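Local coordinates for protein transcriptional activator TenA-1 (Sulfolobus solfataricus P2, PDB 2QZC) that is probably a TenA-like enzyme of thiamin metabolism, related to thiaminase II, built on the all-helical heme oxygenase-like fold, at residues L18-Y22 against V196-I200; Y22-I28 against W203-L207; K73-V78 against K170-A174; V132-P136 against I191-V196. One frame throughout, in Å; residues are numbered along the deposited sequence. Where two conformers were deposited one is given.

Interaction 1 (L18-Y22 against V196-I200); sequences LWNKY and VRFEI. With IMD (imidazole), chain C.
Leu-18 and Tyr-22 face Val-196 and Ile-200 where the helical segments 18-22 and 196-200 run 33° from parallel, their axes approaching to 9.0 Å and the backbones drawing nearest at Tyr-22 and Ile-200. No hydrogen bond crosses, and carbon carries the contact. Val-196 CG1 lies 3.6 Å from Leu-18 O and meets Leu-18 CB, while CG2 touches the six-membered ring of Trp-19 at the edge. Ile-200 CD1 packs against both Leu-18 CD2 and Lys-21 CB. At the outer side, Leu-18 CD1 lies over the face of the Arg-197 guanidinium, 4.0 Å from CZ.

Glu-199 runs alongside the Tyr-22 ring in the same direction. Its CB rests over the ring, 3.7 Å from the centroid, a CH-pi contact. Chi1 (-73°) sets CG beside the backbone N, 3.6 Å from Tyr-22 CZ; the bend at chi2 (-69°) places the carboxylate near Tyr-22 OH. OE2 accepts a hydrogen bond of 2.8 Å from N1 of an imidazole probably from the crystallisation liquor, and another links it to Tyr-115 OH.

In this all-helical fold, helix 127-148 lies beside both partners: Tyr-22 OH bonds to Pro-136 O, Trp-19 touches Ile-143, and Glu-199 packs on Cys-137 and Tyr-141.

Interaction 2 (Y22-I28 against W203-L207); sequences YVKHEFI and WDASL
Trp-203 sits within an aromatic cluster with Tyr-22, His-25 and Phe-27, where the turn between helices 18-23 and 26-32 of this heme oxygenase-like fold packs against helix 186-208. Its CB stands over the centre of the His-25 imidazole, 3.4 Å from the centroid and only 8° off the normal, a CH-pi contact; the two aromatic systems themselves are inclined at 46°. Phe-27 meets the six-membered end of the indole nearly parallel but slid aside, with CD1 3.3 Å from Trp-203 CE3. Ile-28 brings CG1 and CD1 against the indole near CZ2. At the five-membered end, Trp-203 NE1 gives a long, bent hydrogen bond of 3.3 Å to Tyr-22 O, which lies out of the indole plane. Leu-207 completes the inner layer, CD2 against Phe-27 and CD1 at the His-25 edge.

The histidine is held in its plane by bonds at both nitrogens. In the Asp-204 conformer given, NE2 donates to Asp-204 OD1 at 2.8 Å, approaching from above the carboxylate plane. The ring reaches the aspartate because CG is turned away from the backbone N (chi1 -164°). Farther out, Tyr-44 meets the rings of both Phe-27 and Trp-203. His-25 is the N-cap of helix 26-32, and its ND1 accepts a nearly straight hydrogen bond of 3.0 Å from Phe-27 N.

Interaction 3 (K73-V78 against K170-A174); sequences KILNLV and KRIEA
Leu-77 and Ala-174 meet in the middle of the contact, near the C-terminal end of helix 68-78, which pairs antiparallel with helix 166-179 in this all-helical fold; the short segments cross at -160° with their axes 9.1 Å apart. The inner part is close because a methyl group is all that Ala-174 presents. Its CB receives Leu-77 CD1 at 3.9 Å and Ile-74 CG1 at the same separation, and Ile-74 CG1 also lies against the alanine carbonyl. Leu-77 CD1 also comes to 3.4 Å from Lys-170 O. On the buried flank, Ile-74 continues onto Trp-127 and Trp-134 of helix 127-148.

The solvent side is made of long chains that contribute mainly their carbons. Lys-73, in the conformer given, runs its methylenes across Ala-174, with CD 3.8 Å from CB, before a bend at chi4 (67°) turns the ammonium group. The Lys-170 chain turns off from helix 68-78 to a salt bridge with Glu-167. No hydrogen bond joins the two segments. Arg-171 instead extends over the end of helix 68-78, its CG against Leu-77 CB and its NE near Val-78 CA. The terminal carbonyls probably attract its positive charge, although Leu-77 O lies over a guanidinium face, off-centre and 3.6 Å from Arg-171 NH2.

Interaction 4 (V132-P136 against I191-V196); sequences VAWTP and IFINSV
Phe-192 turns CG away from its backbone N (chi1 -171°), which swings the ring toward Pro-136, whereas Ser-195, with OG beside its own N (chi1 -69°), directs its hydroxyl at Ala-133. The proline places CG over the phenyl face, 3.6 Å from the centroid, in a CH-pi contact offset toward CE2. Thr-135 CG2 comes to the edge of the same ring, in its plane, 3.9 Å from CE2. Val-132 closes in from the preceding turn: CG1 packs on Phe-192 CB and its carbonyl oxygen lies 3.5 Å from Phe-192 CD2.

These residues join two long helices of the heme oxygenase-like bundle, 127-148 and 186-208, whose short segments run 32° from parallel at an axis separation of 7.8 Å. Small residues allow this close approach. Ala-133 CB and Ile-191 CG2 press together at 3.5 Å, tighter than usual for two methyl groups.

Pro-136 lacks the backbone N-H that would have faced Val-132 O, which takes a weak bond from Thr-135 N, and helix 127-148 is kinked at this point. Separately, the next carbonyl is engaged across the interface: Ser-195 OG donates to Ala-133 O at 2.6 Å, in the carbonyl plane and on a lone pair. His-118 NE2, on helix 110-125, forms a second hydrogen bond with the same hydroxyl, tying a third helix to this buried polar site. Beyond the serine, Pro-136 CB reaches Val-196 CG2 at 3.9 Å.

In the fold
Interactions 4, 1 and 2 follow one another along helix 186-208, which packs first on helix 127-148, then on helix 18-23, then on the turn leading into helix 26-32. Interactions 1 and 2 share Tyr-22 and have centres 9 Å apart; interactions 1 and 4 share Val-196, again with centres 9 Å apart. A probable hydrogen bond of 2.7 Å from Tyr-22 OH to Pro-136 O links all three. Interaction 3 lies across the chain's centre from interaction 1, about 24 Å away between centres, yet reaches interaction 4 through Ile-74 CG2 and Trp-134 CH2, 3.9 Å apart. The imidazole held by Glu-199 and Asp-48, probably a crystallisation additive, may mark a pocket beside interaction 1.

Interaction 1 (L18-Y22 against V196-I200)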
loop_
_atom_site.group_PDB
_atom_site.type_symbol
_atom_site.label_atom_id
_atom_site.label_comp_id
_atom_site.label_asym_id
_atom_site.label_seq_id
_atom_site.Cartn_x
_atom_site.Cartn_y
_atom_site.Cartn_z
ATOM N N LEU A 18 -13.981 26.524 -11.406
ATOM C CA LEU A 18 -12.688 26.141 -10.843
ATOM C C LEU A 18 -11.981 25.086 -11.662
ATOM O O LEU A 18 -10.758 25.039 -11.647
ATOM C CB LEU A 18 -12.851 25.612 -9.400
ATOM C CG LEU A 18 -13.308 26.586 -8.333
ATOM C CD1 LEU A 18 -13.629 25.863 -6.999
ATOM C CD2 LEU A 18 -12.250 27.676 -8.121
ATOM N N TRP A 19 -12.719 24.206 -12.343
ATOM C CA TRP A 19 -12.092 23.135 -13.088
ATOM C C TRP A 19 -11.147 23.651 -14.152
ATOM O O TRP A 19 -9.993 23.231 -14.214
ATOM C CB TRP A 19 -13.090 22.133 -13.656
ATOM C CG TRP A 19 -12.396 20.898 -14.173
ATOM C CD1 TRP A 19 -12.243 20.539 -15.481
ATOM C CD2 TRP A 19 -11.750 19.872 -13.397
ATOM N NE1 TRP A 19 -11.549 19.355 -15.573
ATOM C CE2 TRP A 19 -11.260 18.900 -14.312
ATOM C CE3 TRP A 19 -11.569 19.647 -12.023
ATOM C CZ2 TRP A 19 -10.557 17.750 -13.877
ATOM C CZ3 TRP A 19 -10.897 18.505 -11.611
ATOM C CH2 TRP A 19 -10.403 17.583 -12.504
ATOM N N ASN A 20 -11.607 24.578 -14.976
ATOM C CA ASN A 20 -10.715 25.132 -16.006
ATOM C C ASN A 20 -9.623 26.020 -15.416
ATOM O O ASN A 20 -8.540 26.104 -16.001
ATOM C CB ASN A 20 -11.494 25.826 -17.136
ATOM C CG ASN A 20 -12.158 24.819 -18.078
ATOM O OD1 ASN A 20 -11.744 23.655 -18.178
ATOM N ND2 ASN A 20 -13.200 25.262 -18.758
ATOM N N LYS A 21 -9.877 26.656 -14.269
ATOM C CA LYS A 21 -8.808 27.416 -13.591
ATOM C C LYS A 21 -7.642 26.502 -13.208
ATOM O O LYS A 21 -6.500 26.944 -13.117
ATOM C CB LYS A 21 -9.317 28.176 -12.376
ATOM C CG LYS A 21 -10.180 29.383 -12.753
ATOM C CD LYS A 21 -10.700 30.127 -11.560
ATOM C CE LYS A 21 -11.525 31.335 -12.002
ATOM N NZ LYS A 21 -11.896 32.134 -10.804
ATOM N N TYR A 22 -7.956 25.222 -12.958
ATOM C CA TYR A 22 -6.969 24.185 -12.655
ATOM C C TYR A 22 -6.324 23.618 -13.927
ATOM O O TYR A 22 -5.108 23.736 -14.122
ATOM C CB TYR A 22 -7.654 23.080 -11.809
ATOM C CG TYR A 22 -6.948 21.742 -11.668
ATOM C CD1 TYR A 22 -5.567 21.639 -11.634
ATOM C CD2 TYR A 22 -7.692 20.567 -11.487
ATOM C CE1 TYR A 22 -4.940 20.409 -11.506
ATOM C CE2 TYR A 22 -7.069 19.329 -11.323
ATOM C CZ TYR A 22 -5.689 19.279 -11.290
ATOM O OH TYR A 22 -5.047 18.066 -11.135
ATOM N N VAL A 196 -9.367 20.880 -5.627
ATOM C CA VAL A 196 -9.199 21.687 -6.840
ATOM C C VAL A 196 -8.638 23.082 -6.485
ATOM O O VAL A 196 -7.737 23.589 -7.163
ATOM C CB VAL A 196 -10.517 21.789 -7.660
ATOM C CG1 VAL A 196 -10.332 22.752 -8.858
ATOM C CG2 VAL A 196 -10.960 20.399 -8.119
ATOM N N ARG A 197 -9.124 23.692 -5.406
ATOM C CA ARG A 197 -8.560 24.980 -4.967
ATOM C C ARG A 197 -7.069 24.829 -4.649
ATOM O O ARG A 197 -6.266 25.701 -4.988
ATOM C CB ARG A 197 -9.262 25.545 -3.760
ATOM C CG ARG A 197 -10.721 25.970 -4.023
ATOM C CD ARG A 197 -11.303 26.645 -2.774
ATOM N NE ARG A 197 -12.736 26.949 -2.963
ATOM C CZ ARG A 197 -13.217 27.992 -3.612
ATOM N NH1 ARG A 197 -12.447 28.868 -4.219
ATOM N NH2 ARG A 197 -14.547 28.123 -3.663
ATOM N N PHE A 198 -6.679 23.718 -4.019
ATOM C CA PHE A 198 -5.273 23.526 -3.704
ATOM C C PHE A 198 -4.433 23.331 -4.972
ATOM O O PHE A 198 -3.270 23.753 -5.010
ATOM C CB PHE A 198 -5.063 22.346 -2.744
ATOM C CG PHE A 198 -5.514 22.595 -1.344
ATOM C CD1 PHE A 198 -4.927 23.622 -0.626
ATOM C CD2 PHE A 198 -6.334 21.710 -0.662
ATOM C CE1 PHE A 198 -5.283 23.862 0.714
ATOM C CE2 PHE A 198 -6.719 21.935 0.618
ATOM C CZ PHE A 198 -6.196 22.999 1.338
ATOM N N GLU A 199 -4.967 22.655 -5.982
ATOM C CA GLU A 199 -4.244 22.489 -7.256
ATOM C C GLU A 199 -3.982 23.831 -7.913
ATOM O O GLU A 199 -2.864 24.133 -8.367
ATOM C CB GLU A 199 -5.035 21.587 -8.199
ATOM C CG GLU A 199 -5.025 20.130 -7.814
ATOM C CD GLU A 199 -3.676 19.472 -7.981
ATOM O OE1 GLU A 199 -2.779 20.025 -8.668
ATOM O OE2 GLU A 199 -3.487 18.360 -7.420
ATOM N N ILE A 200 -5.018 24.673 -7.979
ATOM C CA ILE A 200 -4.872 26.024 -8.533
ATOM C C ILE A 200 -3.784 26.787 -7.751
ATOM O O ILE A 200 -2.867 27.401 -8.348
ATOM C CB ILE A 200 -6.204 26.775 -8.492
ATOM C CG1 ILE A 200 -7.229 26.103 -9.406
ATOM C CG2 ILE A 200 -6.006 28.247 -8.920
ATOM C CD1 ILE A 200 -8.704 26.513 -9.128
HETATM N N1 IMD C . -0.721 17.979 -7.439
HETATM C C2 IMD C . 0.110 17.137 -8.011
HETATM N N3 IMD C . 1.333 17.491 -7.659
HETATM C C4 IMD C . 1.263 18.533 -6.827
HETATM C C5 IMD C . -0.060 18.855 -6.670
#

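Interaction 2 (Y22-I28 against W203-L207)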
loop_
_atom_site.group_PDB
_atom_site.type_symbol
_atom_site.label_atom_id
_atom_site.label_comp_id
_atom_site.label_asym_id
_atom_site.label_seq_id
_atom_site.Cartn_x
_atom_site.Cartn_y
_atom_site.Cartn_z
ATOM N N TYR A 22 -7.956 25.222 -12.958
ATOM C CA TYR A 22 -6.969 24.185 -12.655
ATOM C C TYR A 22 -6.324 23.618 -13.927
ATOM O O TYR A 22 -5.108 23.736 -14.122
ATOM C CB TYR A 22 -7.654 23.080 -11.809
ATOM C CG TYR A 22 -6.948 21.742 -11.668
ATOM C CD1 TYR A 22 -5.567 21.639 -11.634
ATOM C CD2 TYR A 22 -7.692 20.567 -11.487
ATOM C CE1 TYR A 22 -4.940 20.409 -11.506
ATOM C CE2 TYR A 22 -7.069 19.329 -11.323
ATOM C CZ TYR A 22 -5.689 19.279 -11.290
ATOM O OH TYR A 22 -5.047 18.066 -11.135
ATOM N N VAL A 23 -7.111 22.987 -14.784
ATOM C CA VAL A 23 -6.552 22.252 -15.921
ATOM C C VAL A 23 -6.120 23.126 -17.099
ATOM O O VAL A 23 -5.405 22.627 -17.972
ATOM C CB VAL A 23 -7.442 21.084 -16.383
ATOM C CG1 VAL A 23 -7.674 20.072 -15.246
ATOM C CG2 VAL A 23 -8.762 21.588 -16.993
ATOM N N LYS A 24 -6.537 24.385 -17.103
ATOM C CA LYS A 24 -6.097 25.368 -18.110
ATOM C C LYS A 24 -5.363 26.523 -17.431
ATOM O O LYS A 24 -5.311 27.645 -17.954
ATOM C CB LYS A 24 -7.283 25.889 -18.953
ATOM C CG LYS A 24 -8.058 24.823 -19.655
ATOM C CD LYS A 24 -9.223 25.428 -20.483
ATOM C CE LYS A 24 -9.856 24.372 -21.416
ATOM N NZ LYS A 24 -10.914 24.980 -22.239
ATOM N N HIS A 25 -4.723 26.248 -16.282
ATOM C CA HIS A 25 -3.974 27.269 -15.547
ATOM C C HIS A 25 -2.834 27.857 -16.403
ATOM O O HIS A 25 -2.266 27.157 -17.235
ATOM C CB HIS A 25 -3.342 26.620 -14.289
ATOM C CG HIS A 25 -2.879 27.599 -13.263
ATOM N ND1 HIS A 25 -1.679 28.284 -13.338
ATOM C CD2 HIS A 25 -3.462 27.968 -12.099
ATOM C CE1 HIS A 25 -1.578 29.067 -12.276
ATOM N NE2 HIS A 25 -2.653 28.897 -11.511
ATOM N N GLU A 26 -2.523 29.130 -16.158
ATOM C CA GLU A 26 -1.386 29.828 -16.785
ATOM C C GLU A 26 -0.130 28.948 -16.826
ATOM O O GLU A 26 0.566 28.877 -17.839
ATOM C CB GLU A 26 -1.088 31.112 -16.023
ATOM C CG GLU A 26 0.125 31.909 -16.515
ATOM C CD GLU A 26 0.355 33.199 -15.750
ATOM O OE1 GLU A 26 -0.437 33.552 -14.848
ATOM O OE2 GLU A 26 1.374 33.855 -16.066
ATOM N N PHE A 27 0.186 28.290 -15.715
ATOM C CA PHE A 27 1.365 27.423 -15.620
ATOM C C PHE A 27 1.334 26.376 -16.739
ATOM O O PHE A 27 2.348 26.123 -17.388
ATOM C CB PHE A 27 1.394 26.733 -14.244
ATOM C CG PHE A 27 2.640 25.930 -13.962
ATOM C CD1 PHE A 27 2.811 24.629 -14.473
ATOM C CD2 PHE A 27 3.616 26.414 -13.109
ATOM C CE1 PHE A 27 3.942 23.857 -14.152
ATOM C CE2 PHE A 27 4.745 25.658 -12.793
ATOM C CZ PHE A 27 4.909 24.373 -13.330
ATOM N N ILE A 28 0.184 25.736 -16.919
ATOM C CA ILE A 28 -0.012 24.713 -17.949
ATOM C C ILE A 28 0.039 25.296 -19.365
ATOM O O ILE A 28 0.645 24.684 -20.262
ATOM C CB ILE A 28 -1.349 23.979 -17.722
ATOM C CG1 ILE A 28 -1.206 23.143 -16.435
ATOM C CG2 ILE A 28 -1.784 23.133 -18.951
ATOM C CD1 ILE A 28 -2.584 22.744 -15.867
ATOM N N TRP A 203 -0.093 25.601 -8.514
ATOM C CA TRP A 203 0.496 26.200 -9.723
ATOM C C TRP A 203 0.813 27.670 -9.472
ATOM O O TRP A 203 1.848 28.157 -9.932
ATOM C CB TRP A 203 -0.457 26.129 -10.900
ATOM C CG TRP A 203 -0.971 24.868 -11.452
ATOM C CD1 TRP A 203 -2.286 24.606 -11.738
ATOM C CD2 TRP A 203 -0.235 23.727 -11.898
ATOM N NE1 TRP A 203 -2.401 23.396 -12.342
ATOM C CE2 TRP A 203 -1.176 22.810 -12.417
ATOM C CE3 TRP A 203 1.138 23.377 -11.881
ATOM C CZ2 TRP A 203 -0.814 21.530 -12.928
ATOM C CZ3 TRP A 203 1.498 22.154 -12.380
ATOM C CH2 TRP A 203 0.497 21.231 -12.921
ATOM N N ASP A 204 -0.088 28.408 -8.813
ATOM C CA ASP A 204 0.100 29.838 -8.419
ATOM C C ASP A 204 1.435 29.999 -7.649
ATOM O O ASP A 204 2.258 30.894 -7.895
ATOM C CB ASP A 204 -1.007 30.378 -7.430
ATOM C CG ASP A 204 -2.465 30.520 -8.012
ATOM O OD1 ASP A 204 -2.620 30.561 -9.234
ATOM O OD2 ASP A 204 -3.469 30.580 -7.183
ATOM N N ALA A 205 1.613 29.143 -6.653
ATOM C CA ALA A 205 2.763 29.205 -5.756
ATOM C C ALA A 205 4.075 28.919 -6.480
ATOM O O ALA A 205 5.128 29.481 -6.112
ATOM C CB ALA A 205 2.568 28.243 -4.577
ATOM N N SER A 206 4.013 28.078 -7.518
ATOM C CA SER A 206 5.187 27.782 -8.336
ATOM C C SER A 206 5.502 28.987 -9.235
ATOM O O SER A 206 6.670 29.368 -9.345
ATOM C CB SER A 206 5.018 26.481 -9.112
ATOM O OG SER A 206 5.157 25.352 -8.252
ATOM N N LEU A 207 4.500 29.592 -9.885
ATOM C CA LEU A 207 4.772 30.802 -10.704
ATOM C C LEU A 207 5.436 31.920 -9.887
ATOM O O LEU A 207 6.299 32.635 -10.387
ATOM C CB LEU A 207 3.486 31.294 -11.388
ATOM C CG LEU A 207 2.896 30.420 -12.476
ATOM C CD1 LEU A 207 1.546 30.994 -12.982
ATOM C CD2 LEU A 207 3.870 30.244 -13.648
#

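Interaction 3 (K73-V78 against K170-A174)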
loop_
_atom_site.group_PDB
_atom_site.type_symbol
_atom_site.label_atom_id
_atom_site.label_comp_id
_atom_site.label_asym_id
_atom_site.label_seq_id
_atom_site.Cartn_x
_atom_site.Cartn_y
_atom_site.Cartn_z
ATOM N N LYS A 73 -6.373 -3.515 -6.696
ATOM C CA LYS A 73 -6.218 -3.150 -8.121
ATOM C C LYS A 73 -5.397 -1.852 -8.253
ATOM O O LYS A 73 -4.489 -1.733 -9.072
ATOM C CB LYS A 73 -7.589 -2.959 -8.784
ATOM C CG LYS A 73 -7.577 -2.805 -10.309
ATOM C CD LYS A 73 -8.963 -2.421 -10.820
ATOM C CE LYS A 73 -9.024 -2.398 -12.343
ATOM N NZ LYS A 73 -8.869 -3.771 -12.933
ATOM N N ILE A 74 -5.738 -0.865 -7.430
ATOM C CA ILE A 74 -5.018 0.418 -7.453
ATOM C C ILE A 74 -3.566 0.263 -6.982
ATOM O O ILE A 74 -2.663 0.760 -7.622
ATOM C CB ILE A 74 -5.766 1.486 -6.563
ATOM C CG1 ILE A 74 -7.131 1.858 -7.160
ATOM C CG2 ILE A 74 -4.884 2.776 -6.352
ATOM C CD1 ILE A 74 -8.059 2.622 -6.208
ATOM N N LEU A 75 -3.366 -0.420 -5.861
ATOM C CA LEU A 75 -2.022 -0.618 -5.273
ATOM C C LEU A 75 -1.089 -1.400 -6.195
ATOM O O LEU A 75 0.097 -1.101 -6.243
ATOM C CB LEU A 75 -2.095 -1.246 -3.891
ATOM C CG LEU A 75 -2.784 -0.413 -2.788
ATOM C CD1 LEU A 75 -3.183 -1.277 -1.608
ATOM C CD2 LEU A 75 -1.902 0.745 -2.354
ATOM N N ASN A 76 -1.635 -2.392 -6.904
ATOM C CA ASN A 76 -0.850 -3.151 -7.883
ATOM C C ASN A 76 -0.244 -2.223 -8.934
ATOM O O ASN A 76 0.919 -2.396 -9.326
ATOM C CB ASN A 76 -1.716 -4.197 -8.577
ATOM C CG ASN A 76 -0.988 -4.898 -9.710
ATOM O OD1 ASN A 76 -1.293 -4.675 -10.879
ATOM N ND2 ASN A 76 0.037 -5.668 -9.372
ATOM N N LEU A 77 -1.034 -1.252 -9.392
ATOM C CA LEU A 77 -0.590 -0.277 -10.395
ATOM C C LEU A 77 0.344 0.793 -9.854
ATOM O O LEU A 77 1.299 1.176 -10.525
ATOM C CB LEU A 77 -1.802 0.332 -11.123
ATOM C CG LEU A 77 -2.643 -0.687 -11.904
ATOM C CD1 LEU A 77 -3.897 -0.085 -12.515
ATOM C CD2 LEU A 77 -1.820 -1.364 -13.008
ATOM N N VAL A 78 0.063 1.276 -8.654
ATOM C CA VAL A 78 0.882 2.314 -8.029
ATOM C C VAL A 78 2.261 1.797 -7.642
ATOM O O VAL A 78 3.256 2.478 -7.897
ATOM C CB VAL A 78 0.158 2.952 -6.834
ATOM C CG1 VAL A 78 1.119 3.861 -6.004
ATOM C CG2 VAL A 78 -1.078 3.710 -7.314
ATOM N N LYS A 170 -4.287 3.470 -17.120
ATOM C CA LYS A 170 -4.730 2.257 -16.398
ATOM C C LYS A 170 -4.889 2.542 -14.906
ATOM O O LYS A 170 -5.826 2.043 -14.260
ATOM C CB LYS A 170 -3.775 1.075 -16.632
ATOM C CG LYS A 170 -3.871 0.477 -18.010
ATOM C CD LYS A 170 -2.857 -0.656 -18.122
ATOM C CE LYS A 170 -2.901 -1.329 -19.485
ATOM N NZ LYS A 170 -1.804 -2.341 -19.627
ATOM N N ARG A 171 -3.968 3.341 -14.349
ATOM C CA ARG A 171 -4.083 3.756 -12.950
ATOM C C ARG A 171 -5.381 4.543 -12.743
ATOM O O ARG A 171 -6.109 4.294 -11.765
ATOM C CB ARG A 171 -2.937 4.658 -12.510
ATOM C CG ARG A 171 -1.618 4.035 -12.208
ATOM C CD ARG A 171 -0.723 5.159 -11.621
ATOM N NE ARG A 171 0.635 4.752 -11.290
ATOM C CZ ARG A 171 1.628 4.547 -12.153
ATOM N NH1 ARG A 171 1.448 4.610 -13.476
ATOM N NH2 ARG A 171 2.825 4.204 -11.681
ATOM N N ILE A 172 -5.653 5.486 -13.642
ATOM C CA ILE A 172 -6.873 6.301 -13.559
ATOM C C ILE A 172 -8.117 5.421 -13.658
ATOM O O ILE A 172 -9.083 5.595 -12.924
ATOM C CB ILE A 172 -6.913 7.462 -14.565
ATOM C CG1 ILE A 172 -5.688 8.353 -14.400
ATOM C CG2 ILE A 172 -8.235 8.222 -14.493
ATOM C CD1 ILE A 172 -5.455 8.897 -12.972
ATOM N N GLU A 173 -8.106 4.459 -14.579
ATOM C CA GLU A 173 -9.240 3.546 -14.669
ATOM C C GLU A 173 -9.513 2.803 -13.365
ATOM O O GLU A 173 -10.665 2.678 -12.980
ATOM C CB GLU A 173 -9.039 2.549 -15.820
ATOM C CG GLU A 173 -9.156 3.206 -17.172
ATOM C CD GLU A 173 -8.741 2.329 -18.359
ATOM O OE1 GLU A 173 -8.250 1.190 -18.165
ATOM O OE2 GLU A 173 -8.879 2.842 -19.485
ATOM N N ALA A 174 -8.455 2.337 -12.688
ATOM C CA ALA A 174 -8.609 1.636 -11.410
ATOM C C ALA A 174 -9.186 2.574 -10.316
ATOM O O ALA A 174 -10.021 2.171 -9.510
ATOM C CB ALA A 174 -7.283 1.032 -10.964
#

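Interaction 4 (V132-P136 against I191-V196)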
loop_
_atom_site.group_PDB
_atom_site.type_symbol
_atom_site.label_atom_id
_atom_site.label_comp_id
_atom_site.label_asym_id
_atom_site.label_seq_id
_atom_site.Cartn_x
_atom_site.Cartn_y
_atom_site.Cartn_z
ATOM N N VAL A 132 -12.156 10.775 -2.854
ATOM C CA VAL A 132 -12.682 11.984 -3.453
ATOM C C VAL A 132 -11.620 13.104 -3.389
ATOM O O VAL A 132 -11.418 13.826 -4.390
ATOM C CB VAL A 132 -14.035 12.397 -2.850
ATOM C CG1 VAL A 132 -14.495 13.753 -3.299
ATOM C CG2 VAL A 132 -15.092 11.312 -3.193
ATOM N N ALA A 133 -10.925 13.245 -2.245
ATOM C CA ALA A 133 -9.890 14.273 -2.123
ATOM C C ALA A 133 -8.722 14.090 -3.068
ATOM O O ALA A 133 -8.073 15.053 -3.444
ATOM C CB ALA A 133 -9.388 14.318 -0.682
ATOM N N TRP A 134 -8.424 12.845 -3.412
ATOM C CA TRP A 134 -7.301 12.450 -4.250
ATOM C C TRP A 134 -7.596 12.518 -5.749
ATOM O O TRP A 134 -6.683 12.633 -6.558
ATOM C CB TRP A 134 -6.956 10.995 -3.857
ATOM C CG TRP A 134 -5.738 10.397 -4.443
ATOM C CD1 TRP A 134 -4.538 11.001 -4.639
ATOM C CD2 TRP A 134 -5.581 9.038 -4.885
ATOM N NE1 TRP A 134 -3.631 10.092 -5.141
ATOM C CE2 TRP A 134 -4.233 8.882 -5.309
ATOM C CE3 TRP A 134 -6.442 7.940 -4.933
ATOM C CZ2 TRP A 134 -3.739 7.655 -5.851
ATOM C CZ3 TRP A 134 -5.951 6.716 -5.436
ATOM C CH2 TRP A 134 -4.621 6.600 -5.867
ATOM N N THR A 135 -8.871 12.486 -6.133
ATOM C CA THR A 135 -9.252 12.401 -7.553
ATOM C C THR A 135 -8.819 13.606 -8.381
ATOM O O THR A 135 -8.324 13.402 -9.471
ATOM C CB THR A 135 -10.737 12.075 -7.685
ATOM O OG1 THR A 135 -10.947 10.775 -7.122
ATOM C CG2 THR A 135 -11.144 12.023 -9.165
ATOM N N PRO A 136 -8.938 14.862 -7.863
ATOM C CA PRO A 136 -8.483 15.987 -8.714
ATOM C C PRO A 136 -7.033 15.911 -9.177
ATOM O O PRO A 136 -6.743 16.128 -10.363
ATOM C CB PRO A 136 -8.754 17.197 -7.817
ATOM C CG PRO A 136 -9.970 16.760 -7.018
ATOM C CD PRO A 136 -9.654 15.353 -6.666
ATOM N N ILE A 191 -15.174 18.468 -0.391
ATOM C CA ILE A 191 -13.785 17.972 -0.257
ATOM C C ILE A 191 -13.081 18.076 -1.621
ATOM O O ILE A 191 -11.930 18.539 -1.726
ATOM C CB ILE A 191 -13.754 16.526 0.283
ATOM C CG1 ILE A 191 -14.235 16.503 1.727
ATOM C CG2 ILE A 191 -12.328 15.915 0.222
ATOM C CD1 ILE A 191 -14.544 15.092 2.279
ATOM N N PHE A 192 -13.748 17.596 -2.682
ATOM C CA PHE A 192 -13.245 17.640 -4.049
ATOM C C PHE A 192 -12.945 19.091 -4.435
ATOM O O PHE A 192 -11.882 19.401 -5.016
ATOM C CB PHE A 192 -14.292 17.022 -4.987
ATOM C CG PHE A 192 -13.856 16.791 -6.402
ATOM C CD1 PHE A 192 -14.043 17.781 -7.367
ATOM C CD2 PHE A 192 -13.342 15.552 -6.817
ATOM C CE1 PHE A 192 -13.686 17.561 -8.693
ATOM C CE2 PHE A 192 -13.011 15.320 -8.139
ATOM C CZ PHE A 192 -13.180 16.345 -9.077
ATOM N N ILE A 193 -13.871 20.002 -4.134
ATOM C CA ILE A 193 -13.672 21.449 -4.436
ATOM C C ILE A 193 -12.394 21.974 -3.739
ATOM O O ILE A 193 -11.593 22.649 -4.370
ATOM C CB ILE A 193 -14.898 22.305 -3.999
ATOM C CG1 ILE A 193 -16.108 21.998 -4.910
ATOM C CG2 ILE A 193 -14.549 23.808 -3.999
ATOM C CD1 ILE A 193 -17.446 22.546 -4.402
ATOM N N ASN A 194 -12.203 21.606 -2.469
ATOM C CA ASN A 194 -10.990 22.031 -1.743
ATOM C C ASN A 194 -9.728 21.529 -2.436
ATOM O O ASN A 194 -8.759 22.299 -2.598
ATOM C CB ASN A 194 -10.987 21.673 -0.254
ATOM C CG ASN A 194 -11.748 22.667 0.593
ATOM O OD1 ASN A 194 -12.143 23.748 0.096
ATOM N ND2 ASN A 194 -11.957 22.335 1.877
ATOM N N SER A 195 -9.718 20.261 -2.871
ATOM C CA SER A 195 -8.565 19.755 -3.617
ATOM C C SER A 195 -8.292 20.529 -4.900
ATOM O O SER A 195 -7.127 20.838 -5.221
ATOM C CB SER A 195 -8.689 18.270 -3.879
ATOM O OG SER A 195 -8.554 17.530 -2.675
ATOM N N VAL A 196 -9.367 20.880 -5.627
ATOM C CA VAL A 196 -9.199 21.687 -6.840
ATOM C C VAL A 196 -8.638 23.082 -6.485
ATOM O O VAL A 196 -7.737 23.589 -7.163
ATOM C CB VAL A 196 -10.517 21.789 -7.660
ATOM C CG1 VAL A 196 -10.332 22.752 -8.858
ATOM C CG2 VAL A 196 -10.960 20.399 -8.119
#